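Local coordinates for protein mitochondrial enolase superfamily member 1 (Homo sapiens, PDB 4A35) that dehydrates L-fuconate to 2-keto-3-deoxy-L-fuconate in the breakdown of L-fucose, using a magnesium ion to stabilise the enediolate intermediate, at residues 74-79 against 97-102. Numbering follows the deposited sequence.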
loop_
_atom_site.group_PDB
_atom_site.type_symbol
_atom_site.label_atom_id
_atom_site.label_comp_id
_atom_site.label_asym_id
_atom_site.label_seq_id
_atom_site.Cartn_x
_atom_site.Cartn_y
_atom_site.Cartn_z
ATOM N N ALA A 74 5.342 -2.129 18.571
ATOM C CA ALA A 74 5.180 -1.963 20.034
ATOM C C ALA A 74 6.390 -1.325 20.761
ATOM O O ALA A 74 6.178 -0.493 21.659
ATOM C CB ALA A 74 4.828 -3.293 20.700
ATOM N N HIS A 75 7.641 -1.695 20.385
ATOM C CA HIS A 75 8.842 -1.164 21.075
ATOM C C HIS A 75 8.928 0.416 20.978
ATOM O O HIS A 75 9.549 1.048 21.849
ATOM C CB HIS A 75 10.116 -1.827 20.547
ATOM C CG HIS A 75 10.455 -1.394 19.143
ATOM N ND1 HIS A 75 11.380 -0.393 18.903
ATOM C CD2 HIS A 75 9.970 -1.834 17.957
ATOM C CE1 HIS A 75 11.436 -0.260 17.578
ATOM N NE2 HIS A 75 10.625 -1.111 16.968
ATOM N N HIS A 76 8.295 1.028 19.936
ATOM C CA HIS A 76 8.253 2.507 19.764
ATOM C C HIS A 76 7.374 3.196 20.809
ATOM O O HIS A 76 7.608 4.369 21.098
ATOM C CB HIS A 76 7.731 2.939 18.372
ATOM C CG HIS A 76 8.661 2.646 17.223
ATOM N ND1 HIS A 76 9.981 3.101 17.214
ATOM C CD2 HIS A 76 8.453 1.896 16.115
ATOM C CE1 HIS A 76 10.506 2.640 16.077
ATOM N NE2 HIS A 76 9.602 1.965 15.364
ATOM N N VAL A 77 6.359 2.493 21.366
ATOM C CA VAL A 77 5.458 3.134 22.329
ATOM C C VAL A 77 5.780 2.679 23.760
ATOM O O VAL A 77 5.557 3.441 24.695
ATOM C CB VAL A 77 3.953 2.909 21.931
ATOM C CG1 VAL A 77 3.491 1.476 22.181
ATOM C CG2 VAL A 77 3.019 3.925 22.597
ATOM N N LEU A 78 6.339 1.483 23.931
ATOM C CA LEU A 78 6.648 0.943 25.248
ATOM C C LEU A 78 7.790 1.725 25.913
ATOM O O LEU A 78 8.745 2.132 25.237
ATOM C CB LEU A 78 7.009 -0.550 25.156
ATOM C CG LEU A 78 5.816 -1.519 24.934
ATOM C CD1 LEU A 78 6.344 -2.927 24.584
ATOM C CD2 LEU A 78 4.904 -1.586 26.191
ATOM N N ASN A 79 7.656 1.985 27.215
ATOM C CA ASN A 79 8.642 2.708 28.028
ATOM C C ASN A 79 8.788 4.189 27.639
ATOM O O ASN A 79 9.779 4.807 27.982
ATOM C CB ASN A 79 10.020 2.005 28.014
ATOM C CG ASN A 79 9.923 0.537 28.330
ATOM O OD1 ASN A 79 10.208 -0.321 27.483
ATOM N ND2 ASN A 79 9.385 0.223 29.498
ATOM N N THR A 97 5.775 5.602 11.200
ATOM C CA THR A 97 5.471 5.502 9.751
ATOM C C THR A 97 6.726 5.554 8.842
ATOM O O THR A 97 6.614 5.238 7.645
ATOM C CB THR A 97 4.494 6.648 9.348
ATOM O OG1 THR A 97 5.149 7.880 9.625
ATOM C CG2 THR A 97 3.126 6.552 10.010
ATOM N N SER A 98 7.872 6.050 9.378
ATOM C CA SER A 98 9.121 6.113 8.627
ATOM C C SER A 98 10.239 5.430 9.417
ATOM O O SER A 98 11.384 5.902 9.427
ATOM C CB SER A 98 9.479 7.549 8.259
ATOM O OG SER A 98 10.381 7.548 7.161
ATOM N N ASP A 99 9.920 4.292 10.062
ATOM C CA ASP A 99 10.954 3.470 10.735
ATOM C C ASP A 99 11.951 3.027 9.611
ATOM O O ASP A 99 11.490 2.559 8.586
ATOM C CB ASP A 99 10.259 2.273 11.419
ATOM C CG ASP A 99 11.217 1.276 12.059
ATOM O OD1 ASP A 99 11.972 0.629 11.324
ATOM O OD2 ASP A 99 11.148 1.095 13.285
ATOM N N GLY A 100 13.262 3.269 9.764
ATOM C CA GLY A 100 14.262 3.003 8.724
ATOM C C GLY A 100 14.212 1.616 8.110
ATOM O O GLY A 100 14.561 1.461 6.943
ATOM N N GLN A 101 13.702 0.603 8.863
ATOM C CA GLN A 101 13.538 -0.735 8.285
ATOM C C GLN A 101 12.057 -1.061 8.010
ATOM O O GLN A 101 11.752 -1.530 6.918
ATOM C CB GLN A 101 14.146 -1.820 9.189
ATOM C CG GLN A 101 15.668 -1.673 9.311
ATOM C CD GLN A 101 16.347 -2.806 10.041
ATOM O OE1 GLN A 101 15.726 -3.735 10.543
ATOM N NE2 GLN A 101 17.665 -2.779 10.096
ATOM N N LEU A 102 11.137 -0.833 9.006
ATOM C CA LEU A 102 9.731 -1.210 8.830
ATOM C C LEU A 102 9.055 -0.442 7.708
ATOM O O LEU A 102 8.119 -0.960 7.121
ATOM C CB LEU A 102 8.919 -1.024 10.141
ATOM C CG LEU A 102 9.135 -2.066 11.209
ATOM C CD1 LEU A 102 8.455 -1.643 12.554
ATOM C CD2 LEU A 102 8.622 -3.450 10.764
#
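Asp99 OD1 is gripped by two backbone amides, Leu102 N and Gln101 N, while the other oxygen of the same carboxylate takes the one bond across from His76: NE2 of the histidine donates to Asp99 OD2 at 2.7 Å. That oxygen lies essentially in the imidazole plane and offers its anti lone pair, yet the bond is bent, with an N-H...O angle of 139°, and ring and carboxylate planes stand 71° apart. OD1 is used within its own loop, 97-102. Gln101 N reaches it at 3.0 Å from near the carboxylate plane, closing an Asx turn, and Leu102 N at 2.9 Å from above that plane, widening it to an Asx motif. The turn follows the end of helix 89-97 in the N-terminal capping domain of this enolase-superfamily enzyme, and the histidine comes from the loop after helix 63-73, so the bond ties together the exits of two helices. With CG anti to the backbone N (chi1 175°), the Asp99 carboxylate is sent out toward His76 while OD1 stays within reach of the two amides. The His75 ring brings its CE1 over the rim of one face of His76, 3.4 Å above the plane; His75 NE2 stays 4.3 Å from Asp99 OD2, too far to bond. An alanine at Asp99 would remove both oxygens and is likely to leave His76 NE2 without its acceptor and the turn's two amides without theirs. Just beyond, Gln101 hydrogen-bonds to Asp32 and Lys61 of the second subunit, placing this turn at the dimer interface.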